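Local coordinates for uncharacterized protein lp_2219 (Lactobacillus plantarum, PDB 3HFQ), which is of unknown function but belongs to the lactonase family of seven-bladed beta-propellers and so may act on a lactone, at residues Asp61-Ala67 and Asn79-Gly85; Arg97-Tyr101 and Val112-Ala116. The protein carries 1 engineered substitution. One frame throughout, in Å; residues are numbered along the deposited sequence.

In the fold
Contacts 1 and 2 lie in successive blades of the beta-propeller, both on the same side of its centre, and their own centres are about 15 Å apart. Contact 1 joins strands 62-71 and 74-84, the last two strands of one four-stranded antiparallel sheet; contact 2 joins strands 99-104 and 109-115, the middle pair of the next. Each joins the two strands of a hairpin, and the first closes before the second opens, in keeping with blades that follow one another along the chain. They touch through Met113, a selenomethionine whose CE lies 3.9 Å from Ile65 CG1, with Val81 beside it, so that the apolar face of one blade packs on that of its neighbour.

Contact 1. Residues Asp61-Ala67 and Asn79-Gly85; sequences DEGGIAA and NTVVAPG
Six backbone hydrogen bonds tie Asp61-Ala67 to Asn79-Gly85 as antiparallel strands. The straightest, Gly85 N to Asp61 O (3.0 Å, 174° at the hydrogen), closes the open end of the hairpin; next to it, Gly63 and Ala83 exchange a bond in each direction. Ile65 and Val81 do the same, with Val81 N to Ile65 O at 2.9 Å and almost in line with the carbonyl. Between these pairs, CA-H groups turn toward carbonyls, as at Gly64 CA and Val81 O (3.3 Å). Gly64 has no room for a side chain, because a CB there would clash with Val81 O.

The side chain of Glu62 leans across the partner strand. With CG anti to the carbonyl carbon (chi1 -72°) and the chain extended beyond it, the side chain runs beside Pro84, pointing the same way, with Glu62 OE2 3.4 Å from Pro84 CD, and lies across Val82, with Glu62 OE1 3.8 Å from Val82 CG2. Cut back to an alanine, this position is likely to lose the cover over Val82 CG2 and the Pro84 ring, leaving that edge of the hairpin less firmly packed. Farther along, Ala66 CB meets Thr80 CG2 at 3.9 Å, and Ala67 CB lies near Asn79 OD1, which accepts a hydrogen bond from Leu121 N. Cohesion thus rests chiefly on backbone hydrogen bonds, with side chains adding modest contacts at the margins and Gly64 leaving room for the Val81 carbonyl.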
ATOM      1  N   ASP A  61      -1.501 -24.062  -4.403  1.00 22.49           N
ATOM      2  CA  ASP A  61      -2.135 -23.523  -5.589  1.00 24.97           C
ATOM      3  C   ASP A  61      -3.346 -22.681  -5.219  1.00 24.15           C
ATOM      4  O   ASP A  61      -4.182 -22.374  -6.065  1.00 27.57           O
ATOM      5  CB  ASP A  61      -2.527 -24.647  -6.573  1.00 29.82           C
ATOM      6  CG  ASP A  61      -3.332 -25.776  -5.927  1.00 41.49           C
ATOM      7  OD1 ASP A  61      -3.520 -25.788  -4.690  1.00 39.63           O
ATOM      8  OD2 ASP A  61      -3.769 -26.673  -6.683  1.00 50.73           O
ATOM      9  N   GLU A  62      -3.438 -22.314  -3.945  1.00 19.97           N
ATOM     10  CA  GLU A  62      -4.532 -21.472  -3.482  1.00 19.94           C
ATOM     11  C   GLU A  62      -3.943 -20.214  -2.861  1.00 23.53           C
ATOM     12  O   GLU A  62      -2.805 -20.216  -2.389  1.00 24.40           O
ATOM     13  CB  GLU A  62      -5.400 -22.196  -2.449  1.00 24.28           C
ATOM     14  CG  GLU A  62      -6.269 -23.305  -3.024  1.00 32.60           C
ATOM     15  CD  GLU A  62      -7.310 -23.788  -2.035  1.00 40.29           C
ATOM     16  OE1 GLU A  62      -6.926 -24.388  -1.008  1.00 46.55           O
ATOM     17  OE2 GLU A  62      -8.512 -23.556  -2.278  1.00 37.71           O
ATOM     18  N   GLY A  63      -4.721 -19.139  -2.867  1.00 19.85           N
ATOM     19  CA  GLY A  63      -4.249 -17.889  -2.305  1.00 17.28           C
ATOM     20  C   GLY A  63      -5.384 -17.121  -1.669  1.00 19.13           C
ATOM     21  O   GLY A  63      -6.545 -17.311  -2.026  1.00 14.97           O
ATOM     22  N   GLY A  64      -5.055 -16.251  -0.724  1.00 15.99           N
ATOM     23  CA  GLY A  64      -6.089 -15.477  -0.064  1.00 15.38           C
ATOM     24  C   GLY A  64      -5.537 -14.649   1.075  1.00 13.53           C
ATOM     25  O   GLY A  64      -4.467 -14.055   0.953  1.00 13.31           O
ATOM     26  N   ILE A  65      -6.264 -14.625   2.187  1.00 11.50           N
ATOM     27  CA  ILE A  65      -5.867 -13.851   3.357  1.00  8.63           C
ATOM     28  C   ILE A  65      -5.792 -14.707   4.618  1.00 11.68           C
ATOM     29  O   ILE A  65      -6.643 -15.568   4.847  1.00 12.89           O
ATOM     30  CB  ILE A  65      -6.871 -12.708   3.621  1.00  9.52           C
ATOM     31  CG1 ILE A  65      -6.953 -11.791   2.394  1.00 12.74           C
ATOM     32  CG2 ILE A  65      -6.460 -11.925   4.868  1.00 10.26           C
ATOM     33  CD1 ILE A  65      -5.668 -11.028   2.086  1.00  8.18           C
ATOM     34  N   ALA A  66      -4.770 -14.462   5.430  1.00 14.10           N
ATOM     35  CA  ALA A  66      -4.591 -15.182   6.687  1.00 13.05           C
ATOM     36  C   ALA A  66      -4.846 -14.199   7.822  1.00 13.17           C
ATOM     37  O   ALA A  66      -4.467 -13.031   7.734  1.00 11.14           O
ATOM     38  CB  ALA A  66      -3.171 -15.735   6.787  1.00  9.65           C
ATOM     39  N   ALA A  67      -5.492 -14.681   8.880  1.00 11.62           N
ATOM     40  CA  ALA A  67      -5.806 -13.861  10.043  1.00 10.89           C
ATOM     41  C   ALA A  67      -4.988 -14.315  11.246  1.00 11.97           C
ATOM     42  O   ALA A  67      -4.908 -15.512  11.537  1.00 11.21           O
ATOM     43  CB  ALA A  67      -7.298 -13.958  10.363  1.00  9.78           C
ATOM     44  N   ASN A  79      -7.249 -18.177  11.355  1.00 12.65           N
ATOM     45  CA  ASN A  79      -7.761 -18.967  10.238  1.00 13.30           C
ATOM     46  C   ASN A  79      -7.324 -18.312   8.938  1.00 14.51           C
ATOM     47  O   ASN A  79      -6.629 -17.294   8.956  1.00 13.28           O
ATOM     48  CB  ASN A  79      -9.298 -19.080  10.305  1.00 12.34           C
ATOM     49  CG  ASN A  79     -10.018 -17.894   9.679  1.00 16.77           C
ATOM     50  OD1 ASN A  79      -9.643 -16.737   9.881  1.00 16.29           O
ATOM     51  ND2 ASN A  79     -11.077 -18.182   8.930  1.00 16.70           N
ATOM     52  N   THR A  80      -7.691 -18.917   7.813  1.00  9.99           N
ATOM     53  CA  THR A  80      -7.355 -18.355   6.514  1.00 13.16           C
ATOM     54  C   THR A  80      -8.550 -18.524   5.595  1.00 15.61           C
ATOM     55  O   THR A  80      -9.381 -19.408   5.803  1.00 14.63           O
ATOM     56  CB  THR A  80      -6.138 -19.063   5.852  1.00 12.82           C
ATOM     57  OG1 THR A  80      -6.512 -20.383   5.438  1.00 18.93           O
ATOM     58  CG2 THR A  80      -4.969 -19.150   6.825  1.00 18.21           C
ATOM     59  N   VAL A  81      -8.642 -17.657   4.597  1.00 10.66           N
ATOM     60  CA  VAL A  81      -9.707 -17.723   3.608  1.00 10.19           C
ATOM     61  C   VAL A  81      -8.981 -17.719   2.275  1.00 15.80           C
ATOM     62  O   VAL A  81      -8.488 -16.684   1.832  1.00 13.10           O
ATOM     63  CB  VAL A  81     -10.638 -16.502   3.685  1.00 13.70           C
ATOM     64  CG1 VAL A  81     -11.655 -16.555   2.557  1.00 17.31           C
ATOM     65  CG2 VAL A  81     -11.347 -16.476   5.036  1.00 14.04           C
ATOM     66  N   VAL A  82      -8.896 -18.888   1.649  1.00 13.12           N
ATOM     67  CA  VAL A  82      -8.198 -19.007   0.383  1.00 15.76           C
ATOM     68  C   VAL A  82      -9.066 -19.643  -0.688  1.00 18.29           C
ATOM     69  O   VAL A  82     -10.096 -20.250  -0.394  1.00 18.93           O
ATOM     70  CB  VAL A  82      -6.911 -19.841   0.546  1.00 15.21           C
ATOM     71  CG1 VAL A  82      -5.942 -19.123   1.484  1.00 13.29           C
ATOM     72  CG2 VAL A  82      -7.251 -21.218   1.097  1.00 15.75           C
ATOM     73  N   ALA A  83      -8.638 -19.496  -1.935  1.00 17.33           N
ATOM     74  CA  ALA A  83      -9.364 -20.051  -3.066  1.00 19.33           C
ATOM     75  C   ALA A  83      -8.372 -20.385  -4.167  1.00 18.50           C
ATOM     76  O   ALA A  83      -7.295 -19.796  -4.243  1.00 14.05           O
ATOM     77  CB  ALA A  83     -10.388 -19.042  -3.577  1.00 21.83           C
ATOM     78  N   PRO A  84      -8.715 -21.351  -5.030  1.00 24.18           N
ATOM     79  CA  PRO A  84      -7.795 -21.703  -6.111  1.00 22.89           C
ATOM     80  C   PRO A  84      -7.374 -20.463  -6.893  1.00 23.94           C
ATOM     81  O   PRO A  84      -8.201 -19.614  -7.236  1.00 23.55           O
ATOM     82  CB  PRO A  84      -8.601 -22.707  -6.951  1.00 23.95           C
ATOM     83  CG  PRO A  84     -10.040 -22.516  -6.496  1.00 25.59           C
ATOM     84  CD  PRO A  84      -9.904 -22.220  -5.040  1.00 20.45           C
ATOM     85  N   GLY A  85      -6.076 -20.352  -7.148  1.00 18.69           N
ATOM     86  CA  GLY A  85      -5.565 -19.206  -7.872  1.00 19.29           C
ATOM     87  C   GLY A  85      -4.454 -18.492  -7.124  1.00 20.81           C
ATOM     88  O   GLY A  85      -3.969 -18.959  -6.086  1.00 15.17           O
TER

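Contact 2. Residues Arg97-Tyr101 and Val112-Ala116; sequences RQLVY and VMKIA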
ATOM      1  N   ARG A  97     -17.356  -1.315   9.992  1.00 10.74           N
ATOM      2  CA  ARG A  97     -18.153  -2.421   9.460  1.00 12.26           C
ATOM      3  C   ARG A  97     -17.616  -3.804   9.830  1.00 14.10           C
ATOM      4  O   ARG A  97     -18.289  -4.811   9.608  1.00 12.74           O
ATOM      5  CB  ARG A  97     -18.236  -2.337   7.928  1.00 10.92           C
ATOM      6  CG  ARG A  97     -18.885  -1.077   7.366  1.00 15.81           C
ATOM      7  CD  ARG A  97     -19.112  -1.220   5.860  1.00 17.64           C
ATOM      8  NE  ARG A  97     -19.776  -0.059   5.269  1.00 17.08           N
ATOM      9  CZ  ARG A  97     -19.142   0.985   4.740  1.00 16.44           C
ATOM     10  NH1 ARG A  97     -17.816   1.024   4.724  1.00 10.88           N
ATOM     11  NH2 ARG A  97     -19.836   1.990   4.220  1.00 16.04           N
ATOM     12  N   GLN A  98     -16.409  -3.852  10.379  1.00 12.70           N
ATOM     13  CA  GLN A  98     -15.776  -5.117  10.743  1.00 11.44           C
ATOM     14  C   GLN A  98     -15.652  -6.024   9.519  1.00 11.46           C
ATOM     15  O   GLN A  98     -16.109  -7.170   9.512  1.00 12.15           O
ATOM     16  CB  GLN A  98     -16.562  -5.806  11.864  1.00 11.89           C
ATOM     17  CG  GLN A  98     -16.339  -5.149  13.226  1.00 16.27           C
ATOM     18  CD  GLN A  98     -14.901  -5.292  13.705  1.00 18.37           C
ATOM     19  OE1 GLN A  98     -14.441  -6.397  13.985  1.00 18.72           O
ATOM     20  NE2 GLN A  98     -14.184  -4.172  13.795  1.00 12.34           N
ATOM     21  N   LEU A  99     -15.028  -5.478   8.479  1.00 11.10           N
ATOM     22  CA  LEU A  99     -14.804  -6.190   7.224  1.00  9.85           C
ATOM     23  C   LEU A  99     -13.335  -6.055   6.825  1.00 11.36           C
ATOM     24  O   LEU A  99     -12.642  -5.142   7.273  1.00 10.35           O
ATOM     25  CB  LEU A  99     -15.659  -5.584   6.103  1.00 12.44           C
ATOM     26  CG  LEU A  99     -17.187  -5.540   6.200  1.00 13.34           C
ATOM     27  CD1 LEU A  99     -17.739  -4.744   5.018  1.00  8.74           C
ATOM     28  CD2 LEU A  99     -17.750  -6.949   6.213  1.00 13.01           C
ATOM     29  N   VAL A 100     -12.870  -6.972   5.984  1.00  9.95           N
ATOM     30  CA  VAL A 100     -11.501  -6.939   5.471  1.00  8.13           C
ATOM     31  C   VAL A 100     -11.616  -6.944   3.949  1.00  9.22           C
ATOM     32  O   VAL A 100     -12.367  -7.739   3.383  1.00  9.51           O
ATOM     33  CB  VAL A 100     -10.672  -8.168   5.938  1.00  8.69           C
ATOM     34  CG1 VAL A 100      -9.403  -8.305   5.092  1.00 11.49           C
ATOM     35  CG2 VAL A 100     -10.283  -7.999   7.412  1.00 10.86           C
ATOM     36  N   TYR A 101     -10.899  -6.038   3.292  1.00  6.42           N
ATOM     37  CA  TYR A 101     -10.926  -5.952   1.835  1.00  8.14           C
ATOM     38  C   TYR A 101      -9.590  -6.403   1.259  1.00 11.71           C
ATOM     39  O   TYR A 101      -8.543  -6.191   1.869  1.00 11.13           O
ATOM     40  CB  TYR A 101     -11.166  -4.510   1.385  1.00 10.95           C
ATOM     41  CG  TYR A 101     -12.375  -3.839   1.989  1.00 11.38           C
ATOM     42  CD1 TYR A 101     -13.666  -4.262   1.678  1.00 12.21           C
ATOM     43  CD2 TYR A 101     -12.225  -2.757   2.854  1.00 12.19           C
ATOM     44  CE1 TYR A 101     -14.783  -3.624   2.224  1.00 17.13           C
ATOM     45  CE2 TYR A 101     -13.328  -2.115   3.403  1.00 13.24           C
ATOM     46  CZ  TYR A 101     -14.604  -2.550   3.082  1.00 14.44           C
ATOM     47  OH  TYR A 101     -15.691  -1.925   3.648  1.00 10.31           O
ATOM     48  N   VAL A 112     -14.337  -9.192  -0.382  1.00  8.10           N
ATOM     49  CA  VAL A 112     -14.758  -8.684   0.918  1.00 10.63           C
ATOM     50  C   VAL A 112     -14.961  -9.863   1.860  1.00  9.60           C
ATOM     51  O   VAL A 112     -15.538 -10.883   1.478  1.00 10.17           O
ATOM     52  CB  VAL A 112     -16.093  -7.909   0.812  1.00 10.72           C
ATOM     53  CG1 VAL A 112     -16.443  -7.275   2.164  1.00  6.46           C
ATOM     54  CG2 VAL A 112     -15.995  -6.850  -0.278  1.00  7.15           C
HETATM   55  N   MSE A 113     -14.472  -9.725   3.088  1.00 11.23           N
HETATM   56  CA  MSE A 113     -14.600 -10.764   4.103  1.00 13.84           C
HETATM   57  C   MSE A 113     -15.103 -10.108   5.379  1.00 15.00           C
HETATM   58  O   MSE A 113     -14.819  -8.936   5.624  1.00 14.72           O
HETATM   59  CB  MSE A 113     -13.236 -11.415   4.362  1.00 14.61           C
HETATM   60  CG  MSE A 113     -12.707 -12.226   3.193  1.00 16.31           C
HETATM   61 SE   MSE A 113     -10.790 -12.393   3.237  1.00 27.27          SE
HETATM   62  CE  MSE A 113     -10.483 -12.989   1.420  1.00 47.33           C
ATOM     63  N   LYS A 114     -15.848 -10.851   6.191  1.00 14.26           N
ATOM     64  CA  LYS A 114     -16.355 -10.296   7.442  1.00 12.55           C
ATOM     65  C   LYS A 114     -15.535 -10.822   8.616  1.00 11.70           C
ATOM     66  O   LYS A 114     -15.119 -11.978   8.625  1.00 11.16           O
ATOM     67  CB  LYS A 114     -17.841 -10.636   7.622  1.00 15.17           C
ATOM     68  CG  LYS A 114     -18.168 -12.117   7.655  1.00 23.30           C
ATOM     69  CD  LYS A 114     -19.675 -12.333   7.777  1.00 32.71           C
ATOM     70  CE  LYS A 114     -20.024 -13.812   7.886  1.00 36.84           C
ATOM     71  NZ  LYS A 114     -21.497 -14.039   7.923  1.00 42.83           N
ATOM     72  N   ILE A 115     -15.303  -9.961   9.602  1.00 11.57           N
ATOM     73  CA  ILE A 115     -14.514 -10.322  10.774  1.00 11.54           C
ATOM     74  C   ILE A 115     -15.395 -10.867  11.898  1.00 15.10           C
ATOM     75  O   ILE A 115     -16.345 -10.214  12.325  1.00 14.35           O
ATOM     76  CB  ILE A 115     -13.741  -9.093  11.306  1.00 10.94           C
ATOM     77  CG1 ILE A 115     -12.938  -8.456  10.168  1.00 12.78           C
ATOM     78  CG2 ILE A 115     -12.829  -9.495  12.448  1.00 11.91           C
ATOM     79  CD1 ILE A 115     -12.346  -7.104  10.517  1.00 13.81           C
ATOM     80  N   ALA A 116     -15.076 -12.068  12.373  1.00 12.45           N
ATOM     81  CA  ALA A 116     -15.833 -12.681  13.460  1.00 13.87           C
ATOM     82  C   ALA A 116     -15.387 -12.060  14.780  1.00 16.90           C
ATOM     83  O   ALA A 116     -14.432 -11.286  14.816  1.00 14.73           O
ATOM     84  CB  ALA A 116     -15.600 -14.189  13.485  1.00 15.62           C
TER
HETATM   85  O   HOH W   1     -15.971  -8.433  14.732  1.00 29.63           O
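Val100 and Met113, the latter a selenomethionine, form an antiparallel hydrogen-bonded pair, Val100 N to Met113 O at 2.8 Å and Met113 N in the plane of the Val100 carbonyl, while Ile115 N reaches Gln98 O from above its carbonyl plane at 2.9 Å. Ile115 leans toward the other strand: with CG1 anti to the carbonyl carbon (chi1 -53°), its CD1 comes to 3.7 Å from Leu99 N and, crosswise to Val100, to 3.8 Å from Val100 CG2. The Gln98 chain, bent at chi2, sets OE1 3.8 Å from Ile115 CG2, and a water hydrogen-bonded to Gln98 OE1 and Ile115 O spans the strands there; Gln98 NE2 turns instead to Glu95 O.

On the face opposite Val100 and Met113, Val112 and Tyr101 lie side by side, pointing the same way, with Val112 CG2 at the edge of the Tyr101 ring, in its plane, 4.0 Å from Tyr101 CD1. Val112 CG1 also meets Leu99 CD1 at 4.0 Å, and Leu99 CD2 rests against the Lys114 backbone.

Gln98 and Leu99 are bulged opposite Asp94 in a G1 beta bulge, and the Tyr101 hydroxyl is hydrogen-bonded to that aspartate. Leu99 and Tyr101 pack on Val169 of strand 163-169 in the following blade, whereas Val100 and Ile115 meet Tyr54 of strand 52-59 in the preceding one, which places this hairpin between two neighbouring sheets of the propeller.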